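Local structure of chromosomal replication initiator protein DnaA (Aquifex aeolicus, 1L8Q) at residues A[182-193]-A[207-216]. The protein binds ATP and the chromosomal origin of replication, where it is thought to assemble the initiation complex once per cell cycle. Residues are numbered along the deposited sequence; the frame is centred on the assembly and turned at random.
Sequences FNLELRKEVIDY and KIKLIKLKGF
F216 opens helix 216-241, at the inferred start of domain IV, the part that probably binds dsDNA, and tucks its ring against V190 and Y193 in the helical lid of the AAA+ domain, an edge-to-face aromatic pair at the probable junction of the two. CG2 of V190 sits over the centre of one face of the F216 ring, a CH-pi contact of 4.1 Å to the centroid. The edge of the same ring turns toward the face of Y193 in an offset edge-to-face pair, planes at 83°, and F216 CE1 comes 3.6 Å from Y193 CB. The Y193 ring, swung opposite the main-chain nitrogen (chi1 171°), reaches across K207, whose CD meets its edge; Y193 OH hydrogen-bonds to E223 of helix 216-241, and K207 NZ forms a salt bridge with the same residue. Trimming Y193 to an alanine is likely to leave the F216 edge without its aromatic partner and cost E223 the hydroxyl's hydrogen bond. Farther along, L184 CD1 packs on I211 CG2 at 3.8 Å, and F182 CB lies equally near I208 CG2. K212, its chain bent, donates from NZ to F182 O (2.8 Å), just where a Schellman motif ends helix 168-181. With that single hydrogen bond between the segments, their association rests mainly on apolar and aromatic contacts.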
loop_
_atom_site.group_PDB
_atom_site.type_symbol
_atom_site.label_atom_id
_atom_site.label_comp_id
_atom_site.label_asym_id
_atom_site.label_seq_id
_atom_site.Cartn_x
_atom_site.Cartn_y
_atom_site.Cartn_z
ATOM N N PHE A 182 17.083 -10.644 -10.040
ATOM C CA PHE A 182 18.217 -10.182 -9.268
ATOM C C PHE A 182 19.307 -11.242 -9.086
ATOM O O PHE A 182 20.187 -11.126 -8.228
ATOM C CB PHE A 182 17.739 -9.564 -7.946
ATOM C CG PHE A 182 16.929 -8.329 -8.139
ATOM C CD1 PHE A 182 17.551 -7.104 -8.377
ATOM C CD2 PHE A 182 15.538 -8.389 -8.166
ATOM C CE1 PHE A 182 16.785 -5.945 -8.605
ATOM C CE2 PHE A 182 14.779 -7.248 -8.378
ATOM C CZ PHE A 182 15.399 -6.025 -8.597
ATOM N N ASN A 183 19.265 -12.250 -9.948
ATOM C CA ASN A 183 20.277 -13.285 -9.963
ATOM C C ASN A 183 20.466 -14.001 -8.631
ATOM O O ASN A 183 21.572 -14.065 -8.089
ATOM C CB ASN A 183 21.607 -12.736 -10.457
ATOM C CG ASN A 183 22.676 -13.831 -10.585
ATOM O OD1 ASN A 183 22.365 -14.957 -10.951
ATOM N ND2 ASN A 183 23.932 -13.501 -10.258
ATOM N N LEU A 184 19.381 -14.511 -8.076
ATOM C CA LEU A 184 19.503 -15.348 -6.912
ATOM C C LEU A 184 18.973 -16.697 -7.304
ATOM O O LEU A 184 18.464 -16.877 -8.403
ATOM C CB LEU A 184 18.785 -14.768 -5.711
ATOM C CG LEU A 184 19.494 -13.525 -5.163
ATOM C CD1 LEU A 184 18.756 -12.944 -3.980
ATOM C CD2 LEU A 184 20.919 -13.851 -4.797
ATOM N N GLU A 185 19.128 -17.663 -6.430
ATOM C CA GLU A 185 18.769 -19.015 -6.761
ATOM C C GLU A 185 17.392 -19.334 -6.238
ATOM O O GLU A 185 17.033 -18.912 -5.138
ATOM C CB GLU A 185 19.776 -19.959 -6.137
ATOM C CG GLU A 185 20.210 -21.075 -7.048
ATOM C CD GLU A 185 21.247 -21.967 -6.401
ATOM O OE1 GLU A 185 22.384 -21.475 -6.174
ATOM O OE2 GLU A 185 20.929 -23.156 -6.118
ATOM N N LEU A 186 16.622 -20.088 -7.018
ATOM C CA LEU A 186 15.288 -20.487 -6.598
ATOM C C LEU A 186 15.393 -21.611 -5.586
ATOM O O LEU A 186 15.039 -22.751 -5.855
ATOM C CB LEU A 186 14.416 -20.878 -7.800
ATOM C CG LEU A 186 13.758 -19.661 -8.459
ATOM C CD1 LEU A 186 14.797 -18.625 -8.798
ATOM C CD2 LEU A 186 13.014 -20.061 -9.685
ATOM N N ARG A 187 15.877 -21.262 -4.407
ATOM C CA ARG A 187 16.103 -22.220 -3.354
ATOM C C ARG A 187 14.941 -22.182 -2.379
ATOM O O ARG A 187 14.498 -21.108 -1.964
ATOM C CB ARG A 187 17.405 -21.881 -2.646
ATOM C CG ARG A 187 18.124 -23.055 -2.106
ATOM C CD ARG A 187 19.597 -23.040 -2.387
ATOM N NE ARG A 187 20.211 -24.371 -2.297
ATOM C CZ ARG A 187 19.543 -25.528 -2.249
ATOM N NH1 ARG A 187 18.215 -25.552 -2.274
ATOM N NH2 ARG A 187 20.207 -26.668 -2.165
ATOM N N LYS A 188 14.444 -23.354 -2.008
ATOM C CA LYS A 188 13.269 -23.429 -1.149
ATOM C C LYS A 188 13.300 -22.440 0.034
ATOM O O LYS A 188 12.355 -21.682 0.225
ATOM C CB LYS A 188 13.028 -24.865 -0.657
ATOM C CG LYS A 188 11.578 -25.116 -0.189
ATOM C CD LYS A 188 11.367 -26.553 0.355
ATOM C CE LYS A 188 9.888 -26.829 0.665
ATOM N NZ LYS A 188 9.260 -25.768 1.519
ATOM N N GLU A 189 14.391 -22.435 0.800
ATOM C CA GLU A 189 14.468 -21.591 1.996
ATOM C C GLU A 189 14.294 -20.110 1.700
ATOM O O GLU A 189 13.672 -19.388 2.473
ATOM C CB GLU A 189 15.786 -21.790 2.735
ATOM C CG GLU A 189 16.192 -23.223 2.909
ATOM C CD GLU A 189 17.182 -23.665 1.852
ATOM O OE1 GLU A 189 18.258 -23.011 1.726
ATOM O OE2 GLU A 189 16.888 -24.665 1.153
ATOM N N VAL A 190 14.871 -19.659 0.596
ATOM C CA VAL A 190 14.808 -18.260 0.239
ATOM C C VAL A 190 13.393 -17.925 -0.152
ATOM O O VAL A 190 12.823 -16.964 0.355
ATOM C CB VAL A 190 15.779 -17.931 -0.919
ATOM C CG1 VAL A 190 15.772 -16.451 -1.207
ATOM C CG2 VAL A 190 17.175 -18.403 -0.576
ATOM N N ILE A 191 12.828 -18.736 -1.049
ATOM C CA ILE A 191 11.440 -18.571 -1.482
ATOM C C ILE A 191 10.537 -18.598 -0.287
ATOM O O ILE A 191 9.686 -17.727 -0.142
ATOM C CB ILE A 191 11.029 -19.659 -2.481
ATOM C CG1 ILE A 191 11.938 -19.596 -3.711
ATOM C CG2 ILE A 191 9.580 -19.473 -2.902
ATOM C CD1 ILE A 191 11.985 -20.859 -4.502
ATOM N N ASP A 192 10.739 -19.572 0.598
ATOM C CA ASP A 192 9.966 -19.619 1.837
ATOM C C ASP A 192 10.164 -18.360 2.695
ATOM O O ASP A 192 9.192 -17.752 3.143
ATOM C CB ASP A 192 10.266 -20.880 2.646
ATOM C CG ASP A 192 9.507 -22.112 2.124
ATOM O OD1 ASP A 192 8.640 -21.952 1.224
ATOM O OD2 ASP A 192 9.723 -23.280 2.541
ATOM N N TYR A 193 11.414 -17.955 2.900
ATOM C CA TYR A 193 11.685 -16.780 3.711
ATOM C C TYR A 193 10.896 -15.599 3.212
ATOM O O TYR A 193 10.366 -14.822 3.998
ATOM C CB TYR A 193 13.171 -16.402 3.680
ATOM C CG TYR A 193 13.442 -15.062 4.334
ATOM C CD1 TYR A 193 13.646 -14.966 5.713
ATOM C CD2 TYR A 193 13.449 -13.899 3.595
ATOM C CE1 TYR A 193 13.886 -13.752 6.320
ATOM C CE2 TYR A 193 13.674 -12.664 4.201
ATOM C CZ TYR A 193 13.896 -12.601 5.560
ATOM O OH TYR A 193 14.113 -11.378 6.170
ATOM N N LYS A 207 13.931 -7.014 0.792
ATOM C CA LYS A 207 14.622 -8.180 1.335
ATOM C C LYS A 207 15.745 -8.620 0.402
ATOM O O LYS A 207 16.844 -8.921 0.851
ATOM C CB LYS A 207 13.661 -9.348 1.562
ATOM C CG LYS A 207 12.723 -9.159 2.727
ATOM C CD LYS A 207 13.454 -8.806 3.981
ATOM C CE LYS A 207 12.486 -8.738 5.155
ATOM N NZ LYS A 207 13.049 -8.013 6.329
ATOM N N ILE A 208 15.474 -8.640 -0.901
ATOM C CA ILE A 208 16.479 -9.069 -1.857
ATOM C C ILE A 208 17.718 -8.169 -1.790
ATOM O O ILE A 208 18.837 -8.674 -1.803
ATOM C CB ILE A 208 15.890 -9.153 -3.281
ATOM C CG1 ILE A 208 15.087 -10.459 -3.441
ATOM C CG2 ILE A 208 16.962 -9.097 -4.305
ATOM C CD1 ILE A 208 14.231 -10.532 -4.701
ATOM N N LYS A 209 17.515 -6.853 -1.667
ATOM C CA LYS A 209 18.619 -5.906 -1.548
ATOM C C LYS A 209 19.500 -6.316 -0.368
ATOM O O LYS A 209 20.722 -6.331 -0.469
ATOM C CB LYS A 209 18.093 -4.495 -1.307
ATOM C CG LYS A 209 18.183 -3.515 -2.482
ATOM C CD LYS A 209 17.148 -3.804 -3.593
ATOM C CE LYS A 209 16.818 -2.518 -4.423
ATOM N NZ LYS A 209 15.637 -1.752 -3.870
ATOM N N LEU A 210 18.869 -6.650 0.751
ATOM C CA LEU A 210 19.596 -7.044 1.951
ATOM C C LEU A 210 20.282 -8.378 1.741
ATOM O O LEU A 210 21.362 -8.625 2.278
ATOM C CB LEU A 210 18.654 -7.145 3.143
ATOM C CG LEU A 210 18.671 -6.048 4.223
ATOM C CD1 LEU A 210 19.392 -4.759 3.784
ATOM C CD2 LEU A 210 17.243 -5.760 4.730
ATOM N N ILE A 211 19.664 -9.248 0.956
ATOM C CA ILE A 211 20.266 -10.557 0.726
ATOM C C ILE A 211 21.510 -10.447 -0.143
ATOM O O ILE A 211 22.501 -11.121 0.121
ATOM C CB ILE A 211 19.263 -11.555 0.145
ATOM C CG1 ILE A 211 18.282 -11.990 1.233
ATOM C CG2 ILE A 211 19.980 -12.774 -0.364
ATOM C CD1 ILE A 211 16.954 -12.502 0.710
ATOM N N LYS A 212 21.476 -9.583 -1.160
ATOM C CA LYS A 212 22.644 -9.420 -2.020
ATOM C C LYS A 212 23.788 -8.766 -1.239
ATOM O O LYS A 212 24.960 -8.947 -1.565
ATOM C CB LYS A 212 22.328 -8.563 -3.255
ATOM C CG LYS A 212 21.056 -8.923 -3.972
ATOM C CD LYS A 212 21.297 -9.910 -5.063
ATOM C CE LYS A 212 21.644 -9.218 -6.334
ATOM N NZ LYS A 212 22.563 -10.092 -7.060
ATOM N N LEU A 213 23.441 -7.992 -0.222
ATOM C CA LEU A 213 24.435 -7.244 0.525
ATOM C C LEU A 213 25.102 -8.102 1.565
ATOM O O LEU A 213 26.318 -8.146 1.648
ATOM C CB LEU A 213 23.809 -6.029 1.210
ATOM C CG LEU A 213 24.796 -5.256 2.101
ATOM C CD1 LEU A 213 25.851 -4.506 1.275
ATOM C CD2 LEU A 213 24.063 -4.281 3.038
ATOM N N LYS A 214 24.294 -8.793 2.346
ATOM C CA LYS A 214 24.780 -9.522 3.507
ATOM C C LYS A 214 24.797 -11.026 3.298
ATOM O O LYS A 214 25.278 -11.770 4.151
ATOM C CB LYS A 214 23.900 -9.205 4.720
ATOM C CG LYS A 214 23.600 -7.724 4.919
ATOM C CD LYS A 214 23.428 -7.403 6.396
ATOM C CE LYS A 214 24.808 -7.169 7.013
ATOM N NZ LYS A 214 24.836 -7.523 8.433
ATOM N N GLY A 215 24.280 -11.478 2.163
ATOM C CA GLY A 215 24.096 -12.902 1.935
ATOM C C GLY A 215 22.795 -13.347 2.614
ATOM O O GLY A 215 22.375 -12.753 3.617
ATOM N N PHE A 216 22.153 -14.391 2.092
ATOM C CA PHE A 216 20.897 -14.821 2.694
ATOM C C PHE A 216 21.115 -15.151 4.168
ATOM O O PHE A 216 20.309 -14.787 5.034
ATOM C CB PHE A 216 20.300 -16.025 1.965
ATOM C CG PHE A 216 19.062 -16.575 2.625
ATOM C CD1 PHE A 216 17.900 -15.813 2.687
ATOM C CD2 PHE A 216 19.069 -17.843 3.200
ATOM C CE1 PHE A 216 16.780 -16.287 3.295
ATOM C CE2 PHE A 216 17.934 -18.354 3.815
ATOM C CZ PHE A 216 16.772 -17.568 3.864
#